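Local coordinates for RagA protein (Porphyromonas gingivalis, PDB 6SLN) that probably takes up nutrients across the outer membrane of Porphyromonas gingivalis as a TonB-dependent receptor, at residues Q323-Y328 against L353-R358; E361-G366 against G446-T451. All blocks are in the same frame, centred on the assembly; numbering follows the deposited sequence.

Overall arrangement
From the N terminus, strand 325-337 runs out, turns and comes back as strand 345-360. Contact 1 closes this hairpin of 24 intervening residues at its open end. The chain then makes a short turn into strand 363-377, and contact 2 begins only after contact 1 is complete, so the two lie in series. Contact 2 spans a much longer excursion of 79 residues, including helices 390-396 and 426-432, before strand 435-450 returns alongside. Strands 345-360 and 363-377 are neighbours, so the contacts join four consecutive barrel strands. The seam between them holds an E356-K364 salt bridge, and both contacts reach the second subunit.

Contact 1: Q323-Y328 against L353-R358; sequences QGTSYY and LNFESR
Y328 and N354 form an antiparallel hydrogen-bonded pair, and the two residues bury more surface in this contact than any others. Two backbone bonds close the pair. Y328 N to N354 O is 2.7 Å. N354 N to Y328 O is 2.6 Å and almost straight at 173°. Both side chains leave the same face, so N354 CB lies 3.9 Å from Y328 CB, obliquely to the phenol ring. Beyond CB they part. The Y328 ring, with CG anti to its backbone N (chi1 171°), carries its hydroxyl to D179, whereas the N354 amide bonds R352, T208 and the carbonyl of K209. A tyrosine and an asparagine suit this face because each offers a hydrocarbon base for its neighbour and a polar tip that can bond chain outside the pair.

The same hydrogen-bonded geometry recurs at S326 and E356, two residues back along one strand and two forward along the other. S326 N reaches E356 O at 2.8 Å, while the return bond from E356 N to S326 O is longer, 3.2 Å, its donor lying above the carbonyl plane. S326 OG takes up G211 N; the E356 carboxylate turns to K364.

On the reverse face, T325 OG1 and S357 OG share a hydrogen bond of 3.1 Å, and T325 CG2 sits at the edge of the F355 ring. There F355 also meets Y327 of the second subunit. One polar face toward the 208-211 region and one toward a partner subunit is the pattern of a beta hairpin in a TonB-dependent receptor barrel wall, here where two copies of the protein meet.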
ATOM      1  N   GLN A 323     -25.398 -33.105  27.760  1.00 94.08           N
ATOM      2  CA  GLN A 323     -25.592 -34.275  26.903  1.00 94.71           C
ATOM      3  C   GLN A 323     -24.592 -34.308  25.748  1.00 86.31           C
ATOM      4  O   GLN A 323     -24.949 -34.380  24.572  1.00 89.29           O
ATOM      5  CB  GLN A 323     -27.020 -34.340  26.370  1.00102.68           C
ATOM      6  CG  GLN A 323     -28.004 -35.054  27.277  1.00112.26           C
ATOM      7  CD  GLN A 323     -29.112 -34.137  27.765  1.00117.59           C
ATOM      8  OE1 GLN A 323     -28.853 -33.046  28.277  1.00118.72           O
ATOM      9  NE2 GLN A 323     -30.355 -34.572  27.599  1.00119.59           N
ATOM     10  N   GLY A 324     -23.312 -34.269  26.110  1.00 74.45           N
ATOM     11  CA  GLY A 324     -22.248 -34.409  25.130  1.00 60.74           C
ATOM     12  C   GLY A 324     -21.983 -33.207  24.246  1.00 65.66           C
ATOM     13  O   GLY A 324     -21.285 -33.355  23.235  1.00 71.64           O
ATOM     14  N   THR A 325     -22.518 -32.027  24.576  1.00 63.96           N
ATOM     15  CA  THR A 325     -22.203 -30.780  23.879  1.00 64.58           C
ATOM     16  C   THR A 325     -21.647 -29.764  24.871  1.00 69.43           C
ATOM     17  O   THR A 325     -22.375 -29.288  25.750  1.00 71.64           O
ATOM     18  CB  THR A 325     -23.430 -30.178  23.185  1.00 64.12           C
ATOM     19  OG1 THR A 325     -23.970 -31.106  22.242  1.00 72.00           O
ATOM     20  CG2 THR A 325     -23.039 -28.909  22.449  1.00 53.96           C
ATOM     21  N   SER A 326     -20.376 -29.407  24.706  1.00 70.15           N
ATOM     22  CA  SER A 326     -19.706 -28.408  25.526  1.00 68.28           C
ATOM     23  C   SER A 326     -19.540 -27.098  24.754  1.00 65.76           C
ATOM     24  O   SER A 326     -19.596 -27.061  23.517  1.00 69.01           O
ATOM     25  CB  SER A 326     -18.337 -28.925  25.993  1.00 73.82           C
ATOM     26  OG  SER A 326     -17.450 -27.852  26.283  1.00 80.16           O
ATOM     27  N   TYR A 327     -19.345 -26.011  25.501  1.00 57.77           N
ATOM     28  CA  TYR A 327     -19.011 -24.720  24.914  1.00 50.88           C
ATOM     29  C   TYR A 327     -18.171 -23.940  25.914  1.00 46.77           C
ATOM     30  O   TYR A 327     -18.232 -24.181  27.120  1.00 47.89           O
ATOM     31  CB  TYR A 327     -20.261 -23.908  24.530  1.00 54.79           C
ATOM     32  CG  TYR A 327     -21.095 -23.468  25.715  1.00 58.01           C
ATOM     33  CD1 TYR A 327     -22.008 -24.332  26.303  1.00 65.30           C
ATOM     34  CD2 TYR A 327     -20.959 -22.192  26.254  1.00 59.74           C
ATOM     35  CE1 TYR A 327     -22.766 -23.937  27.405  1.00 69.34           C
ATOM     36  CE2 TYR A 327     -21.714 -21.789  27.355  1.00 63.01           C
ATOM     37  CZ  TYR A 327     -22.613 -22.665  27.924  1.00 65.52           C
ATOM     38  OH  TYR A 327     -23.361 -22.278  29.008  1.00 66.44           O
ATOM     39  N   TYR A 328     -17.386 -22.997  25.402  1.00 50.25           N
ATOM     40  CA  TYR A 328     -16.701 -22.034  26.262  1.00 52.75           C
ATOM     41  C   TYR A 328     -16.566 -20.737  25.470  1.00 55.48           C
ATOM     42  O   TYR A 328     -15.864 -20.695  24.449  1.00 62.42           O
ATOM     43  CB  TYR A 328     -15.340 -22.562  26.723  1.00 52.49           C
ATOM     44  CG  TYR A 328     -14.464 -21.538  27.437  1.00 52.94           C
ATOM     45  CD1 TYR A 328     -14.471 -21.430  28.820  1.00 50.49           C
ATOM     46  CD2 TYR A 328     -13.627 -20.686  26.715  1.00 52.85           C
ATOM     47  CE1 TYR A 328     -13.672 -20.497  29.459  1.00 61.63           C
ATOM     48  CE2 TYR A 328     -12.834 -19.758  27.336  1.00 55.96           C
ATOM     49  CZ  TYR A 328     -12.853 -19.659  28.708  1.00 64.29           C
ATOM     50  OH  TYR A 328     -12.049 -18.715  29.324  1.00 62.04           O
ATOM     51  N   LEU A 353     -14.700 -18.522  21.081  1.00 51.62           N
ATOM     52  CA  LEU A 353     -15.785 -19.488  21.201  1.00 53.58           C
ATOM     53  C   LEU A 353     -15.182 -20.874  21.019  1.00 51.17           C
ATOM     54  O   LEU A 353     -14.678 -21.198  19.939  1.00 46.83           O
ATOM     55  CB  LEU A 353     -16.896 -19.229  20.179  1.00 43.63           C
ATOM     56  CG  LEU A 353     -18.040 -20.229  20.320  1.00 41.40           C
ATOM     57  CD1 LEU A 353     -18.569 -20.218  21.749  1.00 38.85           C
ATOM     58  CD2 LEU A 353     -19.166 -19.967  19.330  1.00 40.40           C
ATOM     59  N   ASN A 354     -15.203 -21.670  22.083  1.00 50.22           N
ATOM     60  CA  ASN A 354     -14.780 -23.060  22.045  1.00 52.52           C
ATOM     61  C   ASN A 354     -16.018 -23.943  22.067  1.00 58.58           C
ATOM     62  O   ASN A 354     -16.935 -23.723  22.861  1.00 61.10           O
ATOM     63  CB  ASN A 354     -13.883 -23.395  23.236  1.00 54.85           C
ATOM     64  CG  ASN A 354     -12.423 -23.065  22.993  1.00 52.10           C
ATOM     65  OD1 ASN A 354     -12.061 -22.416  22.010  1.00 51.37           O
ATOM     66  ND2 ASN A 354     -11.576 -23.502  23.907  1.00 51.65           N
ATOM     67  N   PHE A 355     -16.033 -24.954  21.203  1.00 58.62           N
ATOM     68  CA  PHE A 355     -17.224 -25.756  20.976  1.00 53.93           C
ATOM     69  C   PHE A 355     -16.816 -27.203  20.751  1.00 53.11           C
ATOM     70  O   PHE A 355     -15.742 -27.479  20.209  1.00 52.45           O
ATOM     71  CB  PHE A 355     -17.988 -25.198  19.780  1.00 53.89           C
ATOM     72  CG  PHE A 355     -18.888 -26.170  19.118  1.00 64.70           C
ATOM     73  CD1 PHE A 355     -20.025 -26.630  19.763  1.00 76.77           C
ATOM     74  CD2 PHE A 355     -18.625 -26.596  17.824  1.00 69.14           C
ATOM     75  CE1 PHE A 355     -20.877 -27.523  19.140  1.00 82.88           C
ATOM     76  CE2 PHE A 355     -19.469 -27.488  17.193  1.00 75.36           C
ATOM     77  CZ  PHE A 355     -20.596 -27.954  17.851  1.00 81.32           C
ATOM     78  N   GLU A 356     -17.668 -28.126  21.190  1.00 56.74           N
ATOM     79  CA  GLU A 356     -17.406 -29.557  21.082  1.00 61.18           C
ATOM     80  C   GLU A 356     -18.729 -30.290  21.241  1.00 62.79           C
ATOM     81  O   GLU A 356     -19.536 -29.929  22.100  1.00 64.51           O
ATOM     82  CB  GLU A 356     -16.405 -30.028  22.146  1.00 67.82           C
ATOM     83  CG  GLU A 356     -15.855 -31.431  21.932  1.00 83.50           C
ATOM     84  CD  GLU A 356     -14.446 -31.615  22.507  1.00 97.39           C
ATOM     85  OE1 GLU A 356     -13.717 -30.605  22.658  1.00 99.71           O
ATOM     86  OE2 GLU A 356     -14.070 -32.775  22.804  1.00100.71           O
ATOM     87  N   SER A 357     -18.952 -31.311  20.420  1.00 62.45           N
ATOM     88  CA  SER A 357     -20.230 -32.010  20.487  1.00 61.96           C
ATOM     89  C   SER A 357     -20.091 -33.427  19.969  1.00 65.33           C
ATOM     90  O   SER A 357     -19.390 -33.667  18.981  1.00 67.30           O
ATOM     91  CB  SER A 357     -21.317 -31.291  19.682  1.00 59.32           C
ATOM     92  OG  SER A 357     -22.519 -32.043  19.716  1.00 58.84           O
ATOM     93  N   ARG A 358     -20.780 -34.354  20.634  1.00 66.05           N
ATOM     94  CA  ARG A 358     -20.988 -35.700  20.109  1.00 63.62           C
ATOM     95  C   ARG A 358     -22.318 -35.699  19.359  1.00 65.40           C
ATOM     96  O   ARG A 358     -23.386 -35.593  19.968  1.00 61.68           O
ATOM     97  CB  ARG A 358     -20.972 -36.743  21.224  1.00 59.93           C
ATOM     98  CG  ARG A 358     -21.106 -38.162  20.723  1.00 65.31           C
ATOM     99  CD  ARG A 358     -20.388 -39.158  21.610  1.00 78.14           C
ATOM    100  NE  ARG A 358     -18.942 -38.927  21.648  1.00 89.65           N
ATOM    101  CZ  ARG A 358     -18.078 -39.300  20.702  1.00 88.11           C
ATOM    102  NH1 ARG A 358     -18.500 -39.935  19.610  1.00 82.79           N
ATOM    103  NH2 ARG A 358     -16.781 -39.032  20.855  1.00 85.15           N
TER

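Contact 2: E361-G366 against G446-T451; sequences EWLKVG and GFAQIT
The ring of F447 lies over G366, its partner in an antiparallel hydrogen-bonded pair. CG sits between N and C (chi1 79°), which folds the ring across the neighbouring strand instead of letting it stand up from the sheet. G366 N lies 3.5 Å above the ring plane, offset toward the rim, and F447 CE2 comes to 3.3 Å from G366 CA. Glycine suits the place because a CB would fall where the ring lies. The ring shields the G366 backbone and itself takes a cation-pi contact from K459.

K364 and Q449 stand beside one another on the same face as F447. Q449 N bonds K364 O at 2.8 Å, nearly along the C=O axis, and K364 N returns to Q449 O at 2.9 Å. The lysine's aliphatic chain then runs on past F447 toward E356, which pairs with its ammonium and probably steadies the charge.

The other face is apolar. L363, with CG anti to its backbone N (chi1 170°), sets CD1 4.3 Å from I450 CG1 and also brings it close to A448 CB. A448, with only a methyl on this face, touches the bound phospholipid, while L363 and V365 pack on I219 and F318 of the second subunit.

At the turn, the side chains of W362 and I450 run alongside each other in the same direction, CE3 of the indole 4.2 Å from I450 CG2. W362 O receives T451 N at 2.9 Å. Lipid and subunit contacts on one face, charged and polar groups with one phenylalanine ring on the other, mark a transmembrane beta-barrel wall, and the ring folded over G366 is the cross-strand arrangement known as aromatic rescue of glycine.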
ATOM      1  N   GLU A 361     -23.279 -41.688  17.727  1.00 54.99           N
ATOM      2  CA  GLU A 361     -22.386 -42.631  18.384  1.00 61.89           C
ATOM      3  C   GLU A 361     -20.992 -42.644  17.760  1.00 77.00           C
ATOM      4  O   GLU A 361     -20.007 -42.892  18.465  1.00 86.96           O
ATOM      5  CB  GLU A 361     -23.008 -44.025  18.353  1.00 64.25           C
ATOM      6  CG  GLU A 361     -24.440 -44.057  18.858  1.00 74.59           C
ATOM      7  CD  GLU A 361     -24.986 -45.468  18.979  1.00 91.43           C
ATOM      8  OE1 GLU A 361     -26.212 -45.621  19.196  1.00 94.86           O
ATOM      9  OE2 GLU A 361     -24.189 -46.426  18.855  1.00 99.15           O
ATOM     10  N   TRP A 362     -20.871 -42.354  16.461  1.00 78.61           N
ATOM     11  CA  TRP A 362     -19.602 -42.523  15.756  1.00 74.85           C
ATOM     12  C   TRP A 362     -18.897 -41.218  15.395  1.00 72.97           C
ATOM     13  O   TRP A 362     -17.790 -41.263  14.843  1.00 75.95           O
ATOM     14  CB  TRP A 362     -19.814 -43.357  14.486  1.00 71.06           C
ATOM     15  CG  TRP A 362     -20.887 -42.845  13.558  1.00 74.17           C
ATOM     16  CD1 TRP A 362     -22.205 -43.216  13.542  1.00 80.71           C
ATOM     17  CD2 TRP A 362     -20.728 -41.893  12.490  1.00 71.09           C
ATOM     18  NE1 TRP A 362     -22.875 -42.546  12.542  1.00 82.70           N
ATOM     19  CE2 TRP A 362     -21.991 -41.730  11.884  1.00 77.87           C
ATOM     20  CE3 TRP A 362     -19.642 -41.161  11.996  1.00 63.11           C
ATOM     21  CZ2 TRP A 362     -22.197 -40.862  10.811  1.00 78.91           C
ATOM     22  CZ3 TRP A 362     -19.847 -40.303  10.935  1.00 61.37           C
ATOM     23  CH2 TRP A 362     -21.115 -40.159  10.353  1.00 72.33           C
ATOM     24  N   LEU A 363     -19.483 -40.063  15.692  1.00 66.37           N
ATOM     25  CA  LEU A 363     -18.890 -38.802  15.266  1.00 63.27           C
ATOM     26  C   LEU A 363     -18.930 -37.788  16.400  1.00 62.46           C
ATOM     27  O   LEU A 363     -19.952 -37.629  17.073  1.00 62.60           O
ATOM     28  CB  LEU A 363     -19.614 -38.224  14.030  1.00 60.26           C
ATOM     29  CG  LEU A 363     -19.254 -36.792  13.613  1.00 53.72           C
ATOM     30  CD1 LEU A 363     -17.803 -36.719  13.125  1.00 55.21           C
ATOM     31  CD2 LEU A 363     -20.212 -36.246  12.563  1.00 48.64           C
ATOM     32  N   LYS A 364     -17.814 -37.094  16.592  1.00 62.34           N
ATOM     33  CA  LYS A 364     -17.723 -35.979  17.524  1.00 69.60           C
ATOM     34  C   LYS A 364     -16.972 -34.859  16.824  1.00 69.54           C
ATOM     35  O   LYS A 364     -15.899 -35.106  16.267  1.00 82.15           O
ATOM     36  CB  LYS A 364     -17.001 -36.406  18.812  1.00 78.07           C
ATOM     37  CG  LYS A 364     -16.839 -35.314  19.858  1.00 83.70           C
ATOM     38  CD  LYS A 364     -15.489 -35.407  20.565  1.00 88.52           C
ATOM     39  CE  LYS A 364     -15.624 -35.874  22.016  1.00 87.79           C
ATOM     40  NZ  LYS A 364     -14.454 -35.451  22.840  1.00 86.99           N
ATOM     41  N   VAL A 365     -17.527 -33.643  16.823  1.00 54.24           N
ATOM     42  CA  VAL A 365     -16.889 -32.510  16.157  1.00 48.48           C
ATOM     43  C   VAL A 365     -16.654 -31.372  17.161  1.00 54.73           C
ATOM     44  O   VAL A 365     -17.132 -31.404  18.299  1.00 56.48           O
ATOM     45  CB  VAL A 365     -17.700 -32.005  14.950  1.00 43.97           C
ATOM     46  CG1 VAL A 365     -18.109 -33.156  14.063  1.00 42.27           C
ATOM     47  CG2 VAL A 365     -18.911 -31.210  15.417  1.00 47.67           C
ATOM     48  N   GLY A 366     -15.900 -30.358  16.717  1.00 51.71           N
ATOM     49  CA  GLY A 366     -15.607 -29.208  17.560  1.00 49.81           C
ATOM     50  C   GLY A 366     -14.857 -28.121  16.815  1.00 48.72           C
ATOM     51  O   GLY A 366     -14.296 -28.338  15.739  1.00 44.98           O
ATOM     52  N   GLY A 446     -11.203 -26.267  13.051  1.00 61.76           N
ATOM     53  CA  GLY A 446     -12.260 -27.253  13.138  1.00 53.80           C
ATOM     54  C   GLY A 446     -11.669 -28.646  13.101  1.00 58.56           C
ATOM     55  O   GLY A 446     -10.634 -28.887  12.480  1.00 64.41           O
ATOM     56  N   PHE A 447     -12.347 -29.568  13.783  1.00 53.80           N
ATOM     57  CA  PHE A 447     -11.924 -30.961  13.789  1.00 58.87           C
ATOM     58  C   PHE A 447     -13.135 -31.884  13.741  1.00 61.29           C
ATOM     59  O   PHE A 447     -14.198 -31.578  14.290  1.00 65.38           O
ATOM     60  CB  PHE A 447     -11.046 -31.305  15.015  1.00 51.82           C
ATOM     61  CG  PHE A 447     -11.822 -31.517  16.285  1.00 54.25           C
ATOM     62  CD1 PHE A 447     -12.389 -32.751  16.580  1.00 50.65           C
ATOM     63  CD2 PHE A 447     -11.981 -30.471  17.196  1.00 58.17           C
ATOM     64  CE1 PHE A 447     -13.122 -32.931  17.752  1.00 54.80           C
ATOM     65  CE2 PHE A 447     -12.700 -30.649  18.368  1.00 53.22           C
ATOM     66  CZ  PHE A 447     -13.269 -31.881  18.647  1.00 53.77           C
ATOM     67  N   ALA A 448     -12.947 -33.030  13.088  1.00 51.29           N
ATOM     68  CA  ALA A 448     -13.913 -34.119  13.071  1.00 52.51           C
ATOM     69  C   ALA A 448     -13.270 -35.358  13.674  1.00 57.23           C
ATOM     70  O   ALA A 448     -12.100 -35.651  13.407  1.00 62.69           O
ATOM     71  CB  ALA A 448     -14.380 -34.432  11.647  1.00 49.54           C
ATOM     72  N   GLN A 449     -14.020 -36.083  14.495  1.00 55.89           N
ATOM     73  CA  GLN A 449     -13.519 -37.322  15.077  1.00 61.11           C
ATOM     74  C   GLN A 449     -14.476 -38.452  14.727  1.00 61.75           C
ATOM     75  O   GLN A 449     -15.613 -38.488  15.211  1.00 67.65           O
ATOM     76  CB  GLN A 449     -13.324 -37.201  16.583  1.00 69.85           C
ATOM     77  CG  GLN A 449     -11.980 -37.757  17.003  1.00 76.68           C
ATOM     78  CD  GLN A 449     -11.775 -37.755  18.493  1.00 79.11           C
ATOM     79  OE1 GLN A 449     -11.043 -36.919  19.032  1.00 80.79           O
ATOM     80  NE2 GLN A 449     -12.415 -38.700  19.173  1.00 74.00           N
ATOM     81  N   ILE A 450     -14.008 -39.363  13.883  1.00 55.83           N
ATOM     82  CA  ILE A 450     -14.775 -40.515  13.436  1.00 60.40           C
ATOM     83  C   ILE A 450     -14.245 -41.748  14.160  1.00 63.51           C
ATOM     84  O   ILE A 450     -13.079 -42.130  13.981  1.00 59.22           O
ATOM     85  CB  ILE A 450     -14.683 -40.696  11.913  1.00 58.06           C
ATOM     86  CG1 ILE A 450     -15.110 -39.419  11.184  1.00 59.07           C
ATOM     87  CG2 ILE A 450     -15.536 -41.858  11.486  1.00 59.03           C
ATOM     88  CD1 ILE A 450     -15.519 -39.643   9.729  1.00 56.58           C
ATOM     89  N   THR A 451     -15.095 -42.364  14.987  1.00 61.99           N
ATOM     90  CA  THR A 451     -14.804 -43.677  15.556  1.00 65.48           C
ATOM     91  C   THR A 451     -15.677 -44.710  14.848  1.00 71.42           C
ATOM     92  O   THR A 451     -16.867 -44.851  15.176  1.00 69.51           O
ATOM     93  CB  THR A 451     -15.047 -43.701  17.070  1.00 66.70           C
ATOM     94  OG1 THR A 451     -16.214 -42.933  17.395  1.00 71.88           O
ATOM     95  CG2 THR A 451     -13.846 -43.113  17.807  1.00 65.08           C
TER